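Local coordinates for protein pyoverdine synthetase F (Pseudomonas aeruginosa PAO1, PDB 6CUL) that adopts an alpha/beta fold with a mixed seven-stranded sheet at its core and, in this model, holds the bound ligand FGD, at residues Val24-Glu29 / Ile248-Trp253; Tyr8-Arg13 / Met33-Glu38; Ser39-Leu44 / Ala90-Gln95. All coordinates share one frame; numbering follows the deposited sequence.

Interaction 1 of 3, residues Val24-Glu29 / Ile248-Trp253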
loop_
_atom_site.group_PDB
_atom_site.type_symbol
_atom_site.label_atom_id
_atom_site.label_comp_id
_atom_site.label_asym_id
_atom_site.label_seq_id
_atom_site.Cartn_x
_atom_site.Cartn_y
_atom_site.Cartn_z
ATOM N N VAL A 24 17.639 -5.162 -0.645
ATOM C CA VAL A 24 17.461 -6.140 -1.660
ATOM C C VAL A 24 18.519 -6.001 -2.707
ATOM O O VAL A 24 18.981 -4.934 -2.947
ATOM C CB VAL A 24 16.094 -6.072 -2.328
ATOM C CG1 VAL A 24 14.994 -6.424 -1.366
ATOM C CG2 VAL A 24 15.904 -4.734 -2.994
ATOM N N PRO A 25 18.978 -7.097 -3.249
ATOM C CA PRO A 25 19.940 -7.013 -4.318
ATOM C C PRO A 25 19.266 -6.385 -5.567
ATOM O O PRO A 25 18.224 -6.774 -5.962
ATOM C CB PRO A 25 20.311 -8.460 -4.535
ATOM C CG PRO A 25 19.278 -9.259 -3.866
ATOM C CD PRO A 25 18.878 -8.446 -2.715
ATOM N N TYR A 26 19.937 -5.411 -6.153
ATOM C CA TYR A 26 19.472 -4.616 -7.268
ATOM C C TYR A 26 20.660 -4.286 -8.133
ATOM O O TYR A 26 21.725 -4.143 -7.608
ATOM C CB TYR A 26 18.904 -3.317 -6.678
ATOM C CG TYR A 26 18.488 -2.307 -7.668
ATOM C CD1 TYR A 26 17.233 -2.331 -8.218
ATOM C CD2 TYR A 26 19.341 -1.345 -8.074
ATOM C CE1 TYR A 26 16.865 -1.439 -9.157
ATOM C CE2 TYR A 26 18.974 -0.458 -9.007
ATOM C CZ TYR A 26 17.739 -0.520 -9.541
ATOM O OH TYR A 26 17.396 0.385 -10.430
ATOM N N LYS A 27 20.532 -4.388 -9.459
ATOM C CA LYS A 27 21.603 -3.982 -10.357
ATOM C C LYS A 27 22.981 -4.594 -10.050
ATOM O O LYS A 27 24.011 -3.931 -10.227
ATOM C CB LYS A 27 21.810 -2.523 -10.134
ATOM C CG LYS A 27 21.304 -1.612 -11.161
ATOM C CD LYS A 27 21.605 -0.201 -10.687
ATOM C CE LYS A 27 22.896 0.346 -11.217
ATOM N NZ LYS A 27 23.106 1.629 -10.533
ATOM N N GLY A 28 23.055 -5.822 -9.611
ATOM C CA GLY A 28 24.317 -6.360 -9.220
ATOM C C GLY A 28 24.774 -6.004 -7.809
ATOM O O GLY A 28 25.765 -6.497 -7.378
ATOM N N GLU A 29 24.114 -5.117 -7.093
ATOM C CA GLU A 29 24.451 -4.883 -5.693
ATOM C C GLU A 29 23.267 -4.798 -4.790
ATOM O O GLU A 29 22.547 -5.671 -4.862
ATOM C CB GLU A 29 25.496 -3.841 -5.445
ATOM C CG GLU A 29 26.658 -4.531 -4.762
ATOM C CD GLU A 29 26.202 -5.620 -3.812
ATOM O OE1 GLU A 29 25.852 -5.315 -2.683
ATOM O OE2 GLU A 29 26.207 -6.787 -4.177
ATOM N N ILE A 248 11.831 -8.796 -10.480
ATOM C CA ILE A 248 10.717 -8.272 -9.732
ATOM C C ILE A 248 11.156 -7.367 -8.587
ATOM O O ILE A 248 10.597 -6.329 -8.428
ATOM C CB ILE A 248 9.708 -9.364 -9.352
ATOM C CG1 ILE A 248 8.367 -8.751 -9.048
ATOM C CG2 ILE A 248 10.221 -10.242 -8.230
ATOM C CD1 ILE A 248 7.691 -8.270 -10.265
ATOM N N LEU A 249 12.202 -7.727 -7.874
ATOM C CA LEU A 249 12.715 -6.861 -6.833
ATOM C C LEU A 249 13.153 -5.536 -7.392
ATOM O O LEU A 249 13.048 -4.606 -6.715
ATOM C CB LEU A 249 13.859 -7.499 -6.092
ATOM C CG LEU A 249 13.396 -8.631 -5.255
ATOM C CD1 LEU A 249 14.547 -9.368 -4.683
ATOM C CD2 LEU A 249 12.470 -8.149 -4.210
ATOM N N GLU A 250 13.775 -5.506 -8.564
ATOM C CA GLU A 250 14.146 -4.277 -9.238
ATOM C C GLU A 250 12.955 -3.438 -9.706
ATOM O O GLU A 250 12.968 -2.284 -9.602
ATOM C CB GLU A 250 15.057 -4.544 -10.403
ATOM C CG GLU A 250 16.446 -4.963 -10.047
ATOM C CD GLU A 250 16.966 -6.061 -10.908
ATOM O OE1 GLU A 250 16.238 -6.535 -11.703
ATOM O OE2 GLU A 250 18.084 -6.448 -10.755
ATOM N N LEU A 251 11.955 -4.049 -10.274
ATOM C CA LEU A 251 10.781 -3.318 -10.694
ATOM C C LEU A 251 10.008 -2.665 -9.540
ATOM O O LEU A 251 9.663 -1.552 -9.646
ATOM C CB LEU A 251 9.863 -4.188 -11.533
ATOM C CG LEU A 251 8.668 -3.517 -12.182
ATOM C CD1 LEU A 251 9.008 -2.151 -12.692
ATOM C CD2 LEU A 251 8.168 -4.340 -13.314
ATOM N N ARG A 252 9.827 -3.367 -8.444
ATOM C CA ARG A 252 9.150 -2.826 -7.301
ATOM C C ARG A 252 9.854 -1.633 -6.755
ATOM O O ARG A 252 9.242 -0.688 -6.523
ATOM C CB ARG A 252 9.057 -3.849 -6.163
ATOM C CG ARG A 252 8.051 -4.956 -6.344
ATOM C CD ARG A 252 7.644 -5.708 -5.067
ATOM N NE ARG A 252 8.620 -5.871 -4.062
ATOM C CZ ARG A 252 9.018 -7.021 -3.612
ATOM N NH1 ARG A 252 8.528 -8.118 -4.045
ATOM N NH2 ARG A 252 9.905 -7.041 -2.686
ATOM N N TRP A 253 11.147 -1.740 -6.559
ATOM C CA TRP A 253 11.928 -0.652 -6.071
ATOM C C TRP A 253 11.847 0.508 -7.068
ATOM O O TRP A 253 11.452 1.508 -6.707
ATOM C CB TRP A 253 13.383 -1.130 -5.864
ATOM C CG TRP A 253 14.259 -0.262 -5.040
ATOM C CD1 TRP A 253 14.505 -0.364 -3.735
ATOM C CD2 TRP A 253 14.995 0.849 -5.489
ATOM N NE1 TRP A 253 15.320 0.591 -3.341
ATOM C CE2 TRP A 253 15.649 1.361 -4.406
ATOM C CE3 TRP A 253 15.162 1.466 -6.722
ATOM C CZ2 TRP A 253 16.452 2.474 -4.507
ATOM C CZ3 TRP A 253 15.918 2.534 -6.811
ATOM C CH2 TRP A 253 16.570 3.045 -5.718
#
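Tyr26 carries this contact, its ring laid obliquely against the side chain of Glu250 and against Trp253. The hydrocarbon part of Glu250 does the touching: CG comes to 3.3 Å from Tyr26 CD1, and CB lies 3.8 Å from the same Tyr26 CD1. Tyr26 CG is anti to the backbone N (chi1 175°). Over one face of the Tyr26 ring stands CE3 of Trp253, 4.2 Å from Tyr26 CE1; the two six-membered rings are inclined at 40°, an oblique aromatic pair. Aliphatic packing continues earlier on the strand, where Val24 CG1 meets Leu249 CD2 at 4.2 Å.

The polar component is slight. Lys27 N gives a weak hydrogen bond to Glu250 OE2 (3.5 Å), while Glu250 OE1 accepts from Thr247 N, so the carboxylate is held mainly at the start of the helix, with a weak link to the turn. Trp253 NE1 is bonded to Tyr32 O, and Tyr26 OH has a weak bond with Asn254.

The residues 24-26 form one arm of a two-stranded beta hairpin, 23-26 with 29-32, closed by a type I' turn from Tyr26 to Glu29. Strand 24-26 crosses the segment 248-253 at close to a right angle (92°), and on another side helix 248-271 packs through Ile248 and Leu251 against helix 187-195.

Interaction 2 of 3, residues Tyr8-Arg13 / Met33-Glu38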
loop_
_atom_site.group_PDB
_atom_site.type_symbol
_atom_site.label_atom_id
_atom_site.label_comp_id
_atom_site.label_asym_id
_atom_site.label_seq_id
_atom_site.Cartn_x
_atom_site.Cartn_y
_atom_site.Cartn_z
ATOM N N TYR A 8 -3.199 6.383 8.126
ATOM C CA TYR A 8 -2.605 5.450 7.221
ATOM C C TYR A 8 -2.963 3.973 7.535
ATOM O O TYR A 8 -3.072 3.602 8.647
ATOM C CB TYR A 8 -1.097 5.727 7.257
ATOM C CG TYR A 8 -0.225 5.060 6.242
ATOM C CD1 TYR A 8 0.066 3.741 6.327
ATOM C CD2 TYR A 8 0.344 5.772 5.246
ATOM C CE1 TYR A 8 0.868 3.137 5.435
ATOM C CE2 TYR A 8 1.157 5.178 4.349
ATOM C CZ TYR A 8 1.423 3.843 4.443
ATOM O OH TYR A 8 2.252 3.245 3.565
ATOM N N ILE A 9 -3.226 3.194 6.518
ATOM C CA ILE A 9 -3.573 1.794 6.696
ATOM C C ILE A 9 -2.803 0.805 5.819
ATOM O O ILE A 9 -2.755 0.980 4.652
ATOM C CB ILE A 9 -5.088 1.520 6.452
ATOM C CG1 ILE A 9 -5.965 2.522 7.157
ATOM C CG2 ILE A 9 -5.456 0.129 6.886
ATOM C CD1 ILE A 9 -7.416 2.356 6.879
ATOM N N TRP A 10 -2.230 -0.216 6.403
ATOM C CA TRP A 10 -1.578 -1.231 5.657
ATOM C C TRP A 10 -1.535 -2.626 6.347
ATOM O O TRP A 10 -1.426 -2.740 7.515
ATOM C CB TRP A 10 -0.212 -0.758 5.301
ATOM C CG TRP A 10 0.681 -0.642 6.434
ATOM C CD1 TRP A 10 0.352 -0.583 7.720
ATOM C CD2 TRP A 10 2.086 -0.534 6.379
ATOM N NE1 TRP A 10 1.433 -0.456 8.472
ATOM C CE2 TRP A 10 2.527 -0.417 7.669
ATOM C CE3 TRP A 10 3.011 -0.470 5.350
ATOM C CZ2 TRP A 10 3.806 -0.303 7.957
ATOM C CZ3 TRP A 10 4.266 -0.344 5.652
ATOM C CH2 TRP A 10 4.662 -0.263 6.926
ATOM N N SER A 11 -1.596 -3.664 5.590
ATOM C CA SER A 11 -1.522 -4.946 6.156
ATOM C C SER A 11 -0.058 -5.212 6.326
ATOM O O SER A 11 0.578 -5.347 5.356
ATOM C CB SER A 11 -2.037 -5.966 5.160
ATOM O OG SER A 11 -3.402 -5.963 5.009
ATOM N N LEU A 12 0.441 -5.415 7.526
ATOM C CA LEU A 12 1.836 -5.687 7.731
ATOM C C LEU A 12 2.360 -6.876 6.922
ATOM O O LEU A 12 3.449 -6.845 6.489
ATOM C CB LEU A 12 2.099 -5.972 9.188
ATOM C CG LEU A 12 1.965 -4.842 10.174
ATOM C CD1 LEU A 12 2.268 -5.290 11.553
ATOM C CD2 LEU A 12 2.839 -3.668 9.836
ATOM N N ARG A 13 1.550 -7.885 6.717
ATOM C CA ARG A 13 1.931 -9.027 5.966
ATOM C C ARG A 13 2.312 -8.679 4.526
ATOM O O ARG A 13 3.141 -9.299 4.000
ATOM C CB ARG A 13 0.868 -10.107 6.065
ATOM C CG ARG A 13 -0.551 -9.760 5.686
ATOM C CD ARG A 13 -1.539 -10.673 6.369
ATOM N NE ARG A 13 -2.904 -10.434 6.055
ATOM C CZ ARG A 13 -3.592 -9.401 6.438
ATOM N NH1 ARG A 13 -3.073 -8.487 7.175
ATOM N NH2 ARG A 13 -4.800 -9.293 6.071
HETATM N N MSE A 33 14.919 -1.461 0.560
HETATM C CA MSE A 33 13.520 -1.445 0.147
HETATM C C MSE A 33 12.731 -0.653 1.117
HETATM O O MSE A 33 12.215 -1.185 2.057
HETATM C CB MSE A 33 12.947 -2.844 0.087
HETATM C CG MSE A 33 11.573 -3.020 -0.507
HETATM SE SE MSE A 33 11.288 -2.332 -2.276
HETATM C CE MSE A 33 11.725 -3.860 -3.293
ATOM N N LYS A 34 12.694 0.642 0.912
ATOM C CA LYS A 34 12.035 1.555 1.785
ATOM C C LYS A 34 10.561 1.383 1.641
ATOM O O LYS A 34 10.114 1.125 0.585
ATOM C CB LYS A 34 12.432 2.967 1.407
ATOM C CG LYS A 34 11.984 4.069 2.316
ATOM C CD LYS A 34 12.147 5.388 1.649
ATOM C CE LYS A 34 13.541 5.962 1.776
ATOM N NZ LYS A 34 13.763 7.304 1.216
ATOM N N SER A 35 9.842 1.490 2.727
ATOM C CA SER A 35 8.434 1.415 2.700
ATOM C C SER A 35 7.758 2.668 2.235
ATOM O O SER A 35 8.327 3.690 2.151
ATOM C CB SER A 35 7.895 1.033 4.033
ATOM O OG SER A 35 7.940 2.052 4.918
ATOM N N VAL A 36 6.517 2.518 1.869
ATOM C CA VAL A 36 5.695 3.629 1.495
ATOM C C VAL A 36 5.523 4.591 2.654
ATOM O O VAL A 36 5.516 5.739 2.434
ATOM C CB VAL A 36 4.358 3.187 1.002
ATOM C CG1 VAL A 36 3.491 4.360 0.717
ATOM C CG2 VAL A 36 4.521 2.378 -0.231
ATOM N N LEU A 37 5.334 4.097 3.860
ATOM C CA LEU A 37 5.236 4.919 5.024
ATOM C C LEU A 37 6.529 5.649 5.334
ATOM O O LEU A 37 6.509 6.759 5.668
ATOM C CB LEU A 37 4.775 4.094 6.205
ATOM C CG LEU A 37 4.432 4.806 7.499
ATOM C CD1 LEU A 37 3.214 5.634 7.305
ATOM C CD2 LEU A 37 4.253 3.886 8.684
ATOM N N GLU A 38 7.649 5.002 5.186
ATOM C CA GLU A 38 8.913 5.667 5.426
ATOM C C GLU A 38 9.111 6.824 4.468
ATOM O O GLU A 38 9.597 7.816 4.865
ATOM C CB GLU A 38 10.094 4.733 5.367
ATOM C CG GLU A 38 11.323 5.368 5.922
ATOM C CD GLU A 38 12.410 4.413 6.199
ATOM O OE1 GLU A 38 12.309 3.309 5.793
ATOM O OE2 GLU A 38 13.372 4.755 6.836
#
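Leu37 sets its two methyl groups against two different aromatic rings, CD1 on Tyr8 and CD2 near Trp10. The first is a CH-pi contact of nearly ideal form: Leu37 CD1 stands over the centre of the Tyr8 ring, 3.5 Å from the centroid and 8° off the normal. Leu37 CG is anti to the backbone N (chi1 -172°). On the second ring, Leu37 CD2 approaches Trp10 CZ2 obliquely at 4.3 Å, while Ser35 CB meets the edge of the indole at CZ3. Trp10 and Tyr8 also touch each other, with Tyr8 CE1 over one face of the indole, offset toward the rim. Val36 CG1 sits at the edge of the Tyr8 ring, 3.3 Å from Tyr8 OH, and Val36 also packs on Leu260, Phe261 and Leu264 of helix 248-271.

Tyr8 belongs to inner strand 6-9 of the mixed sheet and Leu37 to helix 36-46, so the pair joins strand to helix within the connection leading to the adjacent parallel strand 55-60. This is a beta-alpha-beta crossover, its connection lengthened by helix 12-17 and a hairpin. Leu37 also packs on Val58 of strand 55-60.

No hydrogen bond crosses between the segments. Tyr8 OH lies 3.2 Å from Leu37 N, at an angle too poor for a hydrogen bond; the hydroxyl is instead bonded to Asp146 OD2. Ser35 is the helix N-cap, its OG accepting from Glu38 N at 3.0 Å.

Interaction 3 of 3, residues Ser39-Leu44 / Ala90-Gln95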
loop_
_atom_site.group_PDB
_atom_site.type_symbol
_atom_site.label_atom_id
_atom_site.label_comp_id
_atom_site.label_asym_id
_atom_site.label_seq_id
_atom_site.Cartn_x
_atom_site.Cartn_y
_atom_site.Cartn_z
ATOM N N SER A 39 8.731 6.649 3.230
ATOM C CA SER A 39 8.831 7.710 2.334
ATOM C C SER A 39 7.926 8.869 2.733
ATOM O O SER A 39 8.341 9.941 2.595
ATOM C CB SER A 39 8.598 7.282 0.896
ATOM O OG SER A 39 9.311 8.112 0.101
ATOM N N LEU A 40 6.709 8.603 3.149
ATOM C CA LEU A 40 5.746 9.580 3.627
ATOM C C LEU A 40 6.187 10.275 4.890
ATOM O O LEU A 40 5.957 11.397 5.046
ATOM C CB LEU A 40 4.382 8.958 3.787
ATOM C CG LEU A 40 3.175 9.771 4.048
ATOM C CD1 LEU A 40 2.998 10.740 2.944
ATOM C CD2 LEU A 40 1.963 8.907 4.147
ATOM N N VAL A 41 6.797 9.549 5.774
ATOM C CA VAL A 41 7.371 10.138 6.966
ATOM C C VAL A 41 8.475 11.122 6.575
ATOM O O VAL A 41 8.468 12.196 7.017
ATOM C CB VAL A 41 7.839 9.072 7.952
ATOM C CG1 VAL A 41 8.717 9.655 9.018
ATOM C CG2 VAL A 41 6.657 8.385 8.552
ATOM N N GLU A 42 9.357 10.749 5.692
ATOM C CA GLU A 42 10.340 11.654 5.200
ATOM C C GLU A 42 9.733 12.872 4.487
ATOM O O GLU A 42 10.243 13.920 4.614
ATOM C CB GLU A 42 11.242 10.939 4.261
ATOM C CG GLU A 42 11.989 9.837 4.920
ATOM C CD GLU A 42 12.752 8.977 3.982
ATOM O OE1 GLU A 42 13.578 8.275 4.463
ATOM O OE2 GLU A 42 12.526 9.041 2.817
ATOM N N ALA A 43 8.668 12.667 3.735
ATOM C CA ALA A 43 7.980 13.721 3.086
ATOM C C ALA A 43 7.365 14.665 4.061
ATOM O O ALA A 43 7.544 15.822 3.934
ATOM C CB ALA A 43 6.900 13.177 2.192
ATOM N N LEU A 44 6.653 14.172 5.040
ATOM C CA LEU A 44 6.110 15.023 6.045
ATOM C C LEU A 44 7.236 15.731 6.809
ATOM O O LEU A 44 7.036 16.805 7.243
ATOM C CB LEU A 44 5.174 14.296 6.990
ATOM C CG LEU A 44 3.883 13.673 6.525
ATOM C CD1 LEU A 44 3.149 12.960 7.598
ATOM C CD2 LEU A 44 2.951 14.555 5.729
ATOM N N ALA A 90 13.083 1.017 13.763
ATOM C CA ALA A 90 12.260 1.096 14.961
ATOM C C ALA A 90 12.361 2.437 15.661
ATOM O O ALA A 90 11.439 2.823 16.339
ATOM C CB ALA A 90 12.631 0.013 15.910
ATOM N N ASP A 91 13.436 3.140 15.419
ATOM C CA ASP A 91 13.577 4.442 15.970
ATOM C C ASP A 91 12.988 5.598 15.095
ATOM O O ASP A 91 13.123 6.706 15.490
ATOM C CB ASP A 91 15.032 4.646 16.312
ATOM C CG ASP A 91 15.904 4.548 15.144
ATOM O OD1 ASP A 91 15.401 4.911 14.112
ATOM O OD2 ASP A 91 17.064 4.142 15.223
ATOM N N LEU A 92 12.258 5.337 14.027
ATOM C CA LEU A 92 11.849 6.416 13.176
ATOM C C LEU A 92 10.977 7.442 13.855
ATOM O O LEU A 92 10.140 7.087 14.627
ATOM C CB LEU A 92 11.164 5.861 11.928
ATOM C CG LEU A 92 10.920 6.770 10.734
ATOM C CD1 LEU A 92 12.155 7.588 10.454
ATOM C CD2 LEU A 92 10.511 5.989 9.519
ATOM N N GLN A 93 11.133 8.701 13.476
ATOM C CA GLN A 93 10.329 9.792 14.026
ATOM C C GLN A 93 9.480 10.478 12.963
ATOM O O GLN A 93 9.972 10.788 11.931
ATOM C CB GLN A 93 11.215 10.868 14.611
ATOM C CG GLN A 93 12.557 10.404 15.136
ATOM C CD GLN A 93 13.532 10.035 14.044
ATOM O OE1 GLN A 93 13.143 9.677 12.938
ATOM N NE2 GLN A 93 14.800 10.096 14.362
ATOM N N VAL A 94 8.202 10.692 13.196
ATOM C CA VAL A 94 7.435 11.431 12.220
ATOM C C VAL A 94 6.952 12.679 12.896
ATOM O O VAL A 94 6.208 12.548 13.833
ATOM C CB VAL A 94 6.179 10.704 11.719
ATOM C CG1 VAL A 94 5.361 10.170 12.863
ATOM C CG2 VAL A 94 5.335 11.625 10.873
ATOM N N GLN A 95 7.344 13.856 12.420
ATOM C CA GLN A 95 6.897 15.113 12.965
ATOM C C GLN A 95 7.059 15.160 14.449
ATOM O O GLN A 95 6.107 15.387 15.136
ATOM C CB GLN A 95 5.455 15.411 12.593
ATOM C CG GLN A 95 5.076 16.862 12.871
ATOM C CD GLN A 95 4.390 17.105 14.206
ATOM O OE1 GLN A 95 4.132 16.187 14.962
ATOM N NE2 GLN A 95 4.147 18.367 14.505
#
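Val41 packs CG1 against Leu92, Val94 and the Gln93 carbonyl, and this is where the packing is close. Val41 CG1 comes within 3.4 Å of Gln93 O. The same Val41 CG1 lies 4.0 Å from Leu92 CG and 3.9 Å from Val94 CB. The other methyl, Val41 CG2, lies against the same valine, 4.0 Å from Val94 CB, the two side chains crossing at about a right angle. Val94 CG2, anti to the backbone N, meets Leu44 CD1 at 4.2 Å; these two side chains lie side by side and point the same way.

No hydrogen bond joins the two segments, but just beyond them the Asn45 side chain binds the loop at two points: its ND2 donates to Gln93 O and its OD1 accepts from Gln95 N. The Gln93 carbonyl that touches Val41 is therefore also satisfied.

The outer side is looser. Gln93 is exposed and starts its side chain away from the helix, and the Gln95 side chain leads off as well; on the helix, Glu42 turns away from the loop to form a salt bridge with Lys34. Leu40 and Ala43 point to other neighbours, Leu268 and His265 of helix 248-271 and Leu49. The pattern is that of a crossover helix of an alpha/beta fold, covered on one side by helix 248-271 and flanked on another by an irregular connection, here between helix 67-72 and strand 103-105.

Helix 36-46 ties interactions 2 and 3 together: its first turn packs on strand 6-9 and its middle takes the loop 90-95, with centres about 12 Å apart. They touch through the Lys34–Glu42 salt bridge and through Tyr8 against Leu40. Interaction 1 lies near the surface, its centre about 18 Å from that of interaction 2, and meets it where the selenomethionine Met33 packs its CE on helix 248-271. Interactions 1 and 3 do not touch. Along the chain 8-13 comes first, then 24-29, 33-38, 39-44, 90-95 and 248-253. The Val24 side chain is about 9 Å from the bound FGD. The C-terminal helix 248-271 thus meets both the N-terminal hairpin and helix 36-46.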